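PDB 5IYS: phytoene synthase from Enterococcus hirae, which probably joins two farnesyl diphosphate molecules head to head into a C30 carotenoid precursor, as dehydrosqualene synthases of the squalene/phytoene synthase family do, using magnesium ions. Local coordinates for residues Asp189-Val195 and Gln208-Leu212; Gln36-Lys41 and Thr235-Arg239; Ala55-Asp60 and Gln113-Ala117; Glu251-Ile255 and Lys269-Arg274. All coordinates share one frame; numbering follows the deposited sequence.

How the contacts relate
All four contacts belong to one all-helical squalene/phytoene synthase fold. Contact 3 is the one at the active site: its aspartates bind two magnesium ions, which in turn hold the thiodiphosphate of a farnesyl analogue. Contact 2 uses the other end of the same helix, 39-60, with centres about 30 Å apart on opposite sides of the chain's centre; its Leu37 side chain lies about 9 Å from a bound analogue. Helix 236-258 then links contact 2 to contact 4, centres about 24 Å apart, where the Gln252 side chain comes within about 5 Å of a bound analogue. Contact 1 is peripheral, about 41 Å from contact 2 and about 28 Å from contact 3, centre to centre.

Contact 1: Asp189-Val195 and Gln208-Leu212; sequences DMTRFGV and QLVAL
Asp189 lays its CB against Leu212 CD1 (3.9 Å) where the short helix 187-193 packs on the start of helix 207-227 in the all-helical squalene/phytoene synthase fold; the two short axes run at 124° to each other, 9.3 Å apart at closest approach. The carboxylate of Asp189 is tied by a salt bridge to Arg125. Met190 starts away from the other helix, but its bent chain brings CE back to Leu212 CD1. Phe193 fills the middle of the interface. With CG anti to the carbonyl carbon (chi1 -68°), its ring offers one face to the backbone of the opposing helix: Leu212 CA makes a CH-pi contact 3.8 Å from the Phe193 ring centroid, while Ala211 CB touches CD1. Arg192 CG lies over the opposite face, toward its rim, and Asp189 OD1 lies in plane at the ring edge. Gly194, with positive phi (64°), ends the helix in a Schellman motif; Val195 N bonds back to Met190 O at 2.8 Å. This turn carries Val195 toward helix 207-227, where its two methyls divide the work: CG2 meets Leu209 CA and Leu212 CD1, and Val195 CG1 rests 4.0 Å from Leu209 CD1.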
# COMPACT_ATOMS: atom_id res chain seq x y z
N ASP A 189 21.89 3.24 -6.40
CA ASP A 189 22.14 2.05 -5.60
C ASP A 189 22.84 0.94 -6.37
O ASP A 189 23.78 0.33 -5.87
CB ASP A 189 20.84 1.56 -4.95
CG ASP A 189 20.47 2.38 -3.73
OD1 ASP A 189 21.40 2.68 -2.95
OD2 ASP A 189 19.27 2.70 -3.54
N MET A 190 22.36 0.65 -7.58
CA MET A 190 22.99 -0.36 -8.42
C MET A 190 24.47 -0.08 -8.64
O MET A 190 25.30 -0.99 -8.51
CB MET A 190 22.30 -0.39 -9.78
CG MET A 190 20.80 -0.31 -9.67
SD MET A 190 20.08 -1.71 -10.55
CE MET A 190 20.48 -2.96 -9.33
N THR A 191 24.80 1.19 -8.86
CA THR A 191 26.19 1.63 -8.95
C THR A 191 26.96 1.52 -7.62
O THR A 191 28.05 0.95 -7.59
CB THR A 191 26.28 3.05 -9.54
OG1 THR A 191 25.67 3.07 -10.84
CG2 THR A 191 27.72 3.52 -9.63
N ARG A 192 26.35 1.97 -6.52
CA ARG A 192 27.00 1.98 -5.21
C ARG A 192 27.39 0.56 -4.77
O ARG A 192 28.49 0.34 -4.24
CB ARG A 192 26.11 2.68 -4.17
CG ARG A 192 26.35 2.30 -2.70
CD ARG A 192 25.43 3.07 -1.75
NE ARG A 192 25.65 2.73 -0.35
CZ ARG A 192 24.78 2.93 0.63
NH1 ARG A 192 23.60 3.50 0.37
NH2 ARG A 192 25.06 2.54 1.86
N PHE A 193 26.52 -0.41 -5.06
CA PHE A 193 26.71 -1.77 -4.57
C PHE A 193 27.30 -2.69 -5.64
O PHE A 193 27.52 -3.87 -5.38
CB PHE A 193 25.40 -2.34 -3.99
CG PHE A 193 24.96 -1.67 -2.71
CD1 PHE A 193 25.56 -1.98 -1.50
CD2 PHE A 193 24.02 -0.65 -2.75
CE1 PHE A 193 25.20 -1.32 -0.32
CE2 PHE A 193 23.67 0.02 -1.59
CZ PHE A 193 24.22 -0.33 -0.37
N GLY A 194 27.52 -2.16 -6.83
CA GLY A 194 28.06 -2.95 -7.94
C GLY A 194 27.14 -4.06 -8.40
O GLY A 194 27.57 -5.20 -8.59
N VAL A 195 25.86 -3.74 -8.56
CA VAL A 195 24.89 -4.67 -9.13
C VAL A 195 24.73 -4.42 -10.62
O VAL A 195 24.54 -3.29 -11.05
CB VAL A 195 23.49 -4.52 -8.47
CG1 VAL A 195 22.50 -5.49 -9.12
CG2 VAL A 195 23.60 -4.79 -6.98
N GLN A 208 26.57 -8.88 -4.20
CA GLN A 208 26.38 -7.45 -4.40
C GLN A 208 24.90 -7.08 -4.25
O GLN A 208 24.59 -6.04 -3.67
CB GLN A 208 26.89 -7.00 -5.77
CG GLN A 208 28.40 -7.07 -5.95
CD GLN A 208 28.89 -8.49 -6.15
OE1 GLN A 208 28.12 -9.40 -6.48
NE2 GLN A 208 30.19 -8.70 -5.93
N LEU A 209 24.01 -7.88 -4.85
CA LEU A 209 22.56 -7.59 -4.78
C LEU A 209 21.99 -7.80 -3.38
O LEU A 209 21.04 -7.12 -2.96
CB LEU A 209 21.79 -8.36 -5.85
CG LEU A 209 20.27 -8.16 -5.96
CD1 LEU A 209 19.88 -6.71 -6.32
CD2 LEU A 209 19.71 -9.13 -6.99
N VAL A 210 22.61 -8.70 -2.60
CA VAL A 210 22.19 -8.87 -1.22
C VAL A 210 22.51 -7.61 -0.41
O VAL A 210 21.67 -7.10 0.34
CB VAL A 210 22.78 -10.13 -0.57
CG1 VAL A 210 22.42 -10.18 0.92
CG2 VAL A 210 22.23 -11.39 -1.27
N ALA A 211 23.69 -7.04 -0.66
CA ALA A 211 24.10 -5.80 -0.03
C ALA A 211 23.07 -4.70 -0.28
O ALA A 211 22.66 -4.01 0.66
CB ALA A 211 25.45 -5.38 -0.55
N LEU A 212 22.72 -4.51 -1.55
CA LEU A 212 21.77 -3.49 -1.96
C LEU A 212 20.39 -3.75 -1.35
O LEU A 212 19.83 -2.86 -0.72
CB LEU A 212 21.66 -3.46 -3.49
CG LEU A 212 20.82 -2.36 -4.15
CD1 LEU A 212 21.08 -2.30 -5.66
CD2 LEU A 212 19.33 -2.55 -3.86

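Contact 2: Gln36-Lys41 and Thr235-Arg239; sequences QLPKRK and TEDCR
Leu37 pushes one methyl, CD2, against Cys238, touching both SG (3.7 Å) and CA, where the starts of two long helices, 39-60 and 236-258, meet in the all-alpha squalene/phytoene synthase fold. Its CG stands anti to the carbonyl carbon (chi1 -68°), and chi2 (173°) makes CD1 the extended branch and leaves CD2 turned off the chain, against the cysteine. Leu37 also packs on Ala42, Val45 and Ala241; it and Cys238 are the buried residues here. Pro38 occupies the N-cap position of helix 39-60; its ring meets the Asp237 side chain at about a right angle, with Pro38 CG 3.5 Å from Asp237 OD2. Asp237 holds CG between its backbone N and carbonyl carbon (chi1 70°), a crowded position that turns the carboxylate toward Pro38 and Lys41. Lys41 sends an extended chain past the cysteine: CD and NZ both lie beside Cys238 SG, and NZ stops 4.2 Å from the Thr235 methyl CG2. Its ammonium forms a long salt bridge with the carboxylate, Lys41 NZ to Asp237 OD1 at 3.9 Å. Water 3 bridges the two groups, accepting from Lys41 NZ and donating to Asp237 OD2. The Gln36 amide bonds to Ala33 O and, further along helix 236-258, to Gln240 and Ser244. Its backbone O reaches Asp237 through solvent: water 2 donates to Gln36 O at 3.0 Å and to Asp237 O at 2.9 Å.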
# COMPACT_ATOMS: atom_id res chain seq x y z
N GLN A 36 -10.30 -6.10 11.51
CA GLN A 36 -10.32 -5.88 12.96
C GLN A 36 -10.89 -4.53 13.38
O GLN A 36 -11.07 -4.29 14.57
CB GLN A 36 -8.91 -6.03 13.52
CG GLN A 36 -8.39 -7.46 13.36
CD GLN A 36 -6.93 -7.57 13.74
OE1 GLN A 36 -6.57 -8.07 14.82
NE2 GLN A 36 -6.08 -6.99 12.91
N LEU A 37 -11.08 -3.63 12.42
CA LEU A 37 -11.77 -2.35 12.67
C LEU A 37 -13.23 -2.60 12.97
O LEU A 37 -13.82 -3.58 12.50
CB LEU A 37 -11.69 -1.48 11.41
CG LEU A 37 -10.30 -0.97 11.05
CD1 LEU A 37 -10.34 -0.25 9.66
CD2 LEU A 37 -9.88 -0.05 12.20
N PRO A 38 -13.84 -1.67 13.70
CA PRO A 38 -15.30 -1.69 13.76
C PRO A 38 -15.86 -1.69 12.34
O PRO A 38 -15.25 -1.07 11.45
CB PRO A 38 -15.64 -0.35 14.41
CG PRO A 38 -14.39 0.07 15.16
CD PRO A 38 -13.26 -0.44 14.29
N LYS A 39 -17.05 -2.25 12.17
CA LYS A 39 -17.58 -2.65 10.87
C LYS A 39 -17.61 -1.48 9.88
O LYS A 39 -17.16 -1.64 8.77
CB LYS A 39 -18.99 -3.23 11.02
CG LYS A 39 -19.59 -3.77 9.72
CD LYS A 39 -20.83 -4.65 9.93
CE LYS A 39 -21.40 -5.12 8.57
NZ LYS A 39 -22.87 -5.48 8.55
N ARG A 40 -18.18 -0.34 10.26
CA ARG A 40 -18.33 0.77 9.33
C ARG A 40 -17.02 1.39 8.88
O ARG A 40 -16.89 1.79 7.71
CB ARG A 40 -19.31 1.82 9.83
CG ARG A 40 -20.72 1.25 9.94
CD ARG A 40 -21.68 2.08 10.80
NE ARG A 40 -22.89 1.28 10.94
CZ ARG A 40 -24.10 1.62 10.50
NH1 ARG A 40 -24.37 2.86 10.09
NH2 ARG A 40 -25.05 0.70 10.49
N LYS A 41 -16.05 1.44 9.79
CA LYS A 41 -14.70 1.86 9.41
C LYS A 41 -14.03 0.83 8.52
O LYS A 41 -13.43 1.18 7.50
CB LYS A 41 -13.85 2.17 10.65
CG LYS A 41 -14.19 3.54 11.23
CD LYS A 41 -13.36 3.84 12.47
CE LYS A 41 -13.38 5.34 12.81
NZ LYS A 41 -12.69 5.52 14.13
N THR A 235 -6.94 6.53 16.78
CA THR A 235 -8.08 6.13 17.61
C THR A 235 -7.92 4.71 18.18
O THR A 235 -7.43 3.81 17.50
CB THR A 235 -9.39 6.23 16.81
OG1 THR A 235 -9.51 7.56 16.31
CG2 THR A 235 -10.59 5.95 17.72
N GLU A 236 -8.19 4.55 19.47
CA GLU A 236 -7.83 3.31 20.16
C GLU A 236 -8.36 2.06 19.44
O GLU A 236 -7.58 1.15 19.11
CB GLU A 236 -8.35 3.30 21.60
CG GLU A 236 -8.02 1.99 22.30
CD GLU A 236 -8.52 1.97 23.73
OE1 GLU A 236 -8.57 3.06 24.34
OE2 GLU A 236 -8.94 0.88 24.20
N ASP A 237 -9.63 2.09 19.09
CA ASP A 237 -10.25 0.96 18.35
C ASP A 237 -9.74 0.69 16.92
O ASP A 237 -10.12 -0.31 16.29
CB ASP A 237 -11.78 1.02 18.40
CG ASP A 237 -12.39 2.17 17.59
OD1 ASP A 237 -11.74 2.84 16.75
OD2 ASP A 237 -13.62 2.35 17.72
N CYS A 238 -8.84 1.56 16.44
CA CYS A 238 -8.22 1.40 15.12
C CYS A 238 -6.78 0.91 15.19
O CYS A 238 -6.15 0.63 14.17
CB CYS A 238 -8.27 2.70 14.32
SG CYS A 238 -9.95 3.25 13.95
N ARG A 239 -6.19 0.91 16.38
CA ARG A 239 -4.78 0.56 16.48
C ARG A 239 -4.42 -0.88 16.11
O ARG A 239 -3.39 -1.11 15.51
CB ARG A 239 -4.30 0.83 17.91
CG ARG A 239 -4.28 2.32 18.19
CD ARG A 239 -3.70 2.55 19.61
NE ARG A 239 -4.01 3.91 19.99
CZ ARG A 239 -4.14 4.34 21.24
NH1 ARG A 239 -4.01 3.49 22.25
NH2 ARG A 239 -4.34 5.63 21.46
O HOH W 1 -8.60 -2.09 15.35
O HOH W 2 -11.84 -2.60 16.93
O HOH W 3 -14.39 4.49 16.67

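Contact 3: Ala55-Asp60 and Gln113-Ala117; sequences ADDLID and QRKDA. With MG (magnesium ion), chain E; MG (magnesium ion), chain F; FPS (S-[(2E,6E)-3,7,11-trimethyldodeca-2,6,10-trienyl] trihydrogen thiodiphosphate), chain H; SO4 (sulfate ion), chain B.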
# COMPACT_ATOMS: atom_id res chain seq x y z
N ALA A 55 -7.53 1.45 -9.98
CA ALA A 55 -6.58 2.33 -10.66
C ALA A 55 -5.32 1.56 -11.03
O ALA A 55 -4.72 1.78 -12.09
CB ALA A 55 -6.22 3.52 -9.78
N ASP A 56 -4.88 0.69 -10.13
CA ASP A 56 -3.62 -0.02 -10.32
C ASP A 56 -3.70 -1.15 -11.35
O ASP A 56 -2.72 -1.47 -12.05
CB ASP A 56 -3.13 -0.58 -8.99
CG ASP A 56 -1.83 -1.34 -9.13
OD1 ASP A 56 -0.73 -0.72 -9.08
OD2 ASP A 56 -1.91 -2.58 -9.27
N ASP A 57 -4.83 -1.84 -11.36
CA ASP A 57 -5.01 -2.97 -12.27
C ASP A 57 -5.11 -2.44 -13.68
O ASP A 57 -4.50 -2.97 -14.61
CB ASP A 57 -6.28 -3.73 -11.91
CG ASP A 57 -6.05 -4.72 -10.80
OD1 ASP A 57 -4.88 -4.89 -10.40
OD2 ASP A 57 -7.05 -5.31 -10.33
N LEU A 58 -5.84 -1.33 -13.83
CA LEU A 58 -5.90 -0.61 -15.10
C LEU A 58 -4.53 -0.46 -15.79
O LEU A 58 -4.39 -0.70 -16.99
CB LEU A 58 -6.53 0.77 -14.90
CG LEU A 58 -8.05 0.76 -14.84
CD1 LEU A 58 -8.58 2.17 -14.60
CD2 LEU A 58 -8.65 0.21 -16.13
N ILE A 59 -3.52 -0.09 -15.02
CA ILE A 59 -2.20 0.17 -15.59
C ILE A 59 -1.33 -1.08 -15.61
O ILE A 59 -0.93 -1.52 -16.69
CB ILE A 59 -1.50 1.36 -14.90
CG1 ILE A 59 -2.36 2.61 -15.12
CG2 ILE A 59 -0.10 1.58 -15.46
CD1 ILE A 59 -2.84 2.78 -16.56
N ASP A 60 -1.16 -1.72 -14.46
CA ASP A 60 -0.22 -2.84 -14.34
C ASP A 60 -0.68 -4.13 -15.05
O ASP A 60 0.14 -4.88 -15.57
CB ASP A 60 0.09 -3.16 -12.87
CG ASP A 60 0.87 -2.05 -12.17
OD1 ASP A 60 1.20 -1.02 -12.81
OD2 ASP A 60 1.10 -2.20 -10.95
N GLN A 113 -0.01 6.27 -10.73
CA GLN A 113 -0.31 5.18 -11.66
C GLN A 113 0.03 5.56 -13.10
O GLN A 113 0.47 4.71 -13.88
CB GLN A 113 -1.77 4.74 -11.58
CG GLN A 113 -2.14 4.12 -10.26
CD GLN A 113 -1.38 2.83 -10.02
OE1 GLN A 113 -1.07 2.11 -10.95
NE2 GLN A 113 -0.96 2.62 -8.79
N ARG A 114 -0.32 6.78 -13.49
CA ARG A 114 -0.11 7.25 -14.87
C ARG A 114 1.39 7.26 -15.20
O ARG A 114 1.81 6.85 -16.29
CB ARG A 114 -0.73 8.65 -15.02
CG ARG A 114 -0.76 9.23 -16.44
CD ARG A 114 -1.59 10.52 -16.50
NE ARG A 114 -1.31 11.33 -17.68
CZ ARG A 114 -1.96 12.46 -17.99
NH1 ARG A 114 -2.95 12.88 -17.22
NH2 ARG A 114 -1.59 13.18 -19.04
N LYS A 115 2.21 7.61 -14.22
CA LYS A 115 3.65 7.52 -14.39
C LYS A 115 4.19 6.11 -14.59
O LYS A 115 5.12 5.89 -15.38
CB LYS A 115 4.38 8.18 -13.22
CG LYS A 115 5.75 8.69 -13.62
CD LYS A 115 6.83 8.25 -12.66
CE LYS A 115 8.14 8.93 -13.04
NZ LYS A 115 8.65 8.51 -14.37
N ASP A 116 3.63 5.14 -13.87
CA ASP A 116 3.95 3.74 -14.12
C ASP A 116 3.60 3.28 -15.52
O ASP A 116 4.23 2.37 -16.04
CB ASP A 116 3.26 2.83 -13.13
CG ASP A 116 4.02 2.70 -11.85
OD1 ASP A 116 5.27 2.73 -11.91
OD2 ASP A 116 3.37 2.49 -10.81
N ALA A 117 2.60 3.91 -16.13
CA ALA A 117 2.19 3.56 -17.48
C ALA A 117 3.29 3.82 -18.51
O ALA A 117 3.23 3.29 -19.62
CB ALA A 117 0.93 4.29 -17.84
MG MG E . 1.32 -0.85 -9.46
MG MG F . -0.06 -3.81 -9.51
C1 FPS H . 0.42 -2.55 -4.98
S1 FPS H . 2.12 -2.27 -5.36
C2 FPS H . -0.41 -1.42 -5.54
C3 FPS H . -0.41 -0.16 -5.06
C4 FPS H . 0.50 0.32 -3.96
C5 FPS H . -1.34 0.83 -5.72
C6 FPS H . -2.80 0.60 -5.30
C7 FPS H . -2.91 0.43 -3.80
C8 FPS H . -3.62 -0.57 -3.26
C10 FPS H . -3.62 -0.69 -1.75
C9 FPS H . -4.32 -1.59 -4.13
C11 FPS H . -4.76 0.05 -1.10
C12 FPS H . -4.80 -0.55 0.30
C13 FPS H . -5.64 -0.15 1.27
C14 FPS H . -6.66 0.93 1.09
C15 FPS H . -5.54 -0.82 2.61
PA FPS H . 2.25 -3.33 -7.10
O1A FPS H . 1.32 -2.75 -8.09
O2A FPS H . 3.75 -3.22 -7.65
O3A FPS H . 2.09 -4.90 -6.72
PB FPS H . 0.88 -5.88 -7.04
O1B FPS H . 1.47 -6.93 -7.95
O2B FPS H . -0.28 -5.21 -7.74
O3B FPS H . 0.41 -6.44 -5.72
S SO4 B . 1.90 11.61 -19.61
O1 SO4 B . 2.70 12.74 -19.17
O2 SO4 B . 2.75 10.65 -20.32
O3 SO4 B . 0.84 12.07 -20.52
O4 SO4 B . 1.31 10.96 -18.44
O HOH W 4 -1.55 -4.67 -10.67
O HOH W 5 1.14 0.81 -10.86
O HOH W 6 3.56 -1.35 -9.98
O HOH W 7 1.78 0.50 -7.63
O HOH W 8 1.42 -5.43 -10.24
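Gln113 drops its side chain as a knob into a hole formed by Ala55, Asp56, Ile59 and Asp60. A bend at chi2 (-64°) folds its amide over the Asp56 backbone, with Gln113 OE1 3.4 Å from Asp56 CA. Its NE2 gives a weak, bent hydrogen bond to Asp56 OD1 and also lies 3.6 Å from C5 of the farnesyl chain. Ile59 slides past Gln113 in the opposite direction, and its CG2 reaches Ala117 CB at 3.8 Å. Asp56, Asp57 and Asp60 fit the DDxxD pattern of helix 39-60, the aspartate-rich motif of trans-prenyltransferases. Here Asp56 splits its oxygens between two magnesium ions, OD1 to one at 2.1 Å and OD2 to the other, while Asp60 OD2 bridges both. Thiodiphosphate O1A also bridges the pair, O2B adds a bond to the second ion, and three waters on the first and two on the second complete six ligands each. Asp60 OD1 binds no metal; it pairs with Arg182, whose charge would partly offset the gathered carboxylates. Asp116, held by Tyr131, leaves its OD2 4.6 Å from Asp60 OD1, a like-charge approach probably eased by that arginine and the metals. Water 5, a magnesium ligand, lies 2.6 Å from Gln113 OE1 and 2.7 Å from Asp60 OD1.

Contact 4: Glu251-Ile255 and Lys269-Arg274; sequences EQLNI and KVSHYR. With SO4 (sulfate ion), chain C.
Glu251 faces the segment 269-274 across the contact and closes a salt bridge with Arg274. From CB, chi1 (177°) puts the glutamate CG, anti to the backbone N, against Val270 CG2 at 4.0 Å; the bend at chi2 then turns CD toward the arginine. At the tip the two oxygens share the guanidinium, gripped side-on: Arg274 NE reaches Glu251 OE2 at 3.0 Å in a nearly straight bond (174°), and Arg274 NH2 reaches Glu251 OE1 at 3.1 Å. The two flat groups are strongly turned; their planes are 71° apart, and both N-H groups meet the oxygens from above the carboxylate plane. Arg274 has further partners in Glu281 and Gln277, both met by NH1, which tie the guanidinium to its own helix as well. Val270 CG2 also sits between Gln252 CG (3.9 Å) and Ile255 CG1, and Ile255 CG2 packs on Lys269 CB. Gln252 directs its OE1 to Arg172; water 9 accepts from Lys269 N and makes a weak bond to that same oxygen. Ser271 caps the second helix, its OG accepting from Arg274 N at 3.0 Å and donating to a sulfate probably left from crystallisation. The Glu251–Arg274 bridge and Val270 hold the serine-capped start of C-terminal helix 272-287 against helix 236-258, in the all-helical squalene/phytoene synthase fold.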
# COMPACT_ATOMS: atom_id res chain seq x y z
N GLU A 251 6.69 -8.36 7.64
CA GLU A 251 7.10 -9.76 7.70
C GLU A 251 7.59 -10.34 6.38
O GLU A 251 8.47 -11.21 6.36
CB GLU A 251 5.95 -10.61 8.27
CG GLU A 251 6.27 -12.11 8.31
CD GLU A 251 7.24 -12.50 9.41
OE1 GLU A 251 7.58 -11.66 10.27
OE2 GLU A 251 7.70 -13.67 9.39
N GLN A 252 7.11 -9.80 5.26
CA GLN A 252 7.61 -10.28 3.98
C GLN A 252 9.10 -10.06 3.74
O GLN A 252 9.70 -10.78 2.93
CB GLN A 252 6.81 -9.72 2.81
CG GLN A 252 5.31 -9.98 2.99
CD GLN A 252 4.49 -9.29 1.94
OE1 GLN A 252 4.08 -9.91 0.96
NE2 GLN A 252 4.41 -7.97 2.04
N LEU A 253 9.68 -9.06 4.40
CA LEU A 253 11.14 -8.91 4.35
C LEU A 253 11.82 -10.16 4.91
O LEU A 253 12.82 -10.63 4.36
CB LEU A 253 11.60 -7.65 5.09
CG LEU A 253 11.05 -6.32 4.54
CD1 LEU A 253 11.48 -5.22 5.50
CD2 LEU A 253 11.58 -6.03 3.16
N ASN A 254 11.36 -10.64 6.06
CA ASN A 254 11.97 -11.82 6.68
C ASN A 254 11.81 -13.10 5.87
O ASN A 254 12.71 -13.94 5.84
CB ASN A 254 11.46 -12.02 8.10
CG ASN A 254 12.19 -11.14 9.09
OD1 ASN A 254 13.24 -10.57 8.78
ND2 ASN A 254 11.61 -10.97 10.26
N ILE A 255 10.71 -13.19 5.14
CA ILE A 255 10.46 -14.29 4.23
C ILE A 255 11.56 -14.36 3.17
O ILE A 255 12.07 -15.44 2.87
CB ILE A 255 9.09 -14.11 3.53
CG1 ILE A 255 7.96 -14.66 4.39
CG2 ILE A 255 9.05 -14.77 2.16
CD1 ILE A 255 8.31 -14.80 5.86
N LYS A 269 3.59 -15.86 0.84
CA LYS A 269 4.46 -16.77 1.60
C LYS A 269 4.32 -16.63 3.11
O LYS A 269 4.89 -17.43 3.85
CB LYS A 269 5.93 -16.63 1.19
CG LYS A 269 6.25 -17.21 -0.17
CD LYS A 269 6.04 -18.72 -0.17
CE LYS A 269 6.39 -19.34 -1.52
NZ LYS A 269 7.84 -19.66 -1.60
N VAL A 270 3.61 -15.59 3.55
CA VAL A 270 3.26 -15.48 4.96
C VAL A 270 2.03 -16.32 5.31
O VAL A 270 0.91 -16.04 4.87
CB VAL A 270 3.04 -14.00 5.36
CG1 VAL A 270 2.74 -13.88 6.86
CG2 VAL A 270 4.29 -13.20 4.98
N SER A 271 2.23 -17.35 6.11
CA SER A 271 1.14 -18.29 6.35
C SER A 271 0.06 -17.65 7.22
O SER A 271 0.28 -16.65 7.95
CB SER A 271 1.66 -19.60 6.96
OG SER A 271 2.12 -19.36 8.27
N HIS A 272 -1.13 -18.22 7.12
CA HIS A 272 -2.21 -17.87 8.05
C HIS A 272 -1.71 -18.04 9.48
O HIS A 272 -2.01 -17.22 10.35
CB HIS A 272 -3.42 -18.76 7.82
CG HIS A 272 -4.50 -18.56 8.83
ND1 HIS A 272 -4.64 -19.36 9.94
CD2 HIS A 272 -5.44 -17.58 8.94
CE1 HIS A 272 -5.67 -18.94 10.65
NE2 HIS A 272 -6.18 -17.87 10.06
N TYR A 273 -1.01 -19.14 9.74
CA TYR A 273 -0.47 -19.37 11.08
C TYR A 273 0.40 -18.18 11.52
O TYR A 273 0.32 -17.72 12.64
CB TYR A 273 0.35 -20.67 11.07
CG TYR A 273 1.03 -21.01 12.38
CD1 TYR A 273 0.33 -21.71 13.37
CD2 TYR A 273 2.37 -20.73 12.59
CE1 TYR A 273 0.97 -22.13 14.53
CE2 TYR A 273 3.00 -21.11 13.78
CZ TYR A 273 2.30 -21.83 14.74
OH TYR A 273 2.94 -22.26 15.88
N ARG A 274 1.34 -17.77 10.68
CA ARG A 274 2.23 -16.65 10.99
C ARG A 274 1.51 -15.29 11.14
O ARG A 274 1.79 -14.51 12.06
CB ARG A 274 3.30 -16.58 9.90
CG ARG A 274 4.40 -15.59 10.15
CD ARG A 274 5.12 -15.85 11.47
NE ARG A 274 6.08 -14.78 11.67
CZ ARG A 274 6.33 -14.21 12.84
NH1 ARG A 274 5.78 -14.71 13.93
NH2 ARG A 274 7.17 -13.18 12.90
S SO4 C . 5.07 -20.79 9.06
O1 SO4 C . 6.06 -21.87 9.09
O2 SO4 C . 4.98 -20.26 7.71
O3 SO4 C . 5.44 -19.74 10.01
O4 SO4 C . 3.76 -21.33 9.40
O HOH W 9 4.81 -13.28 1.02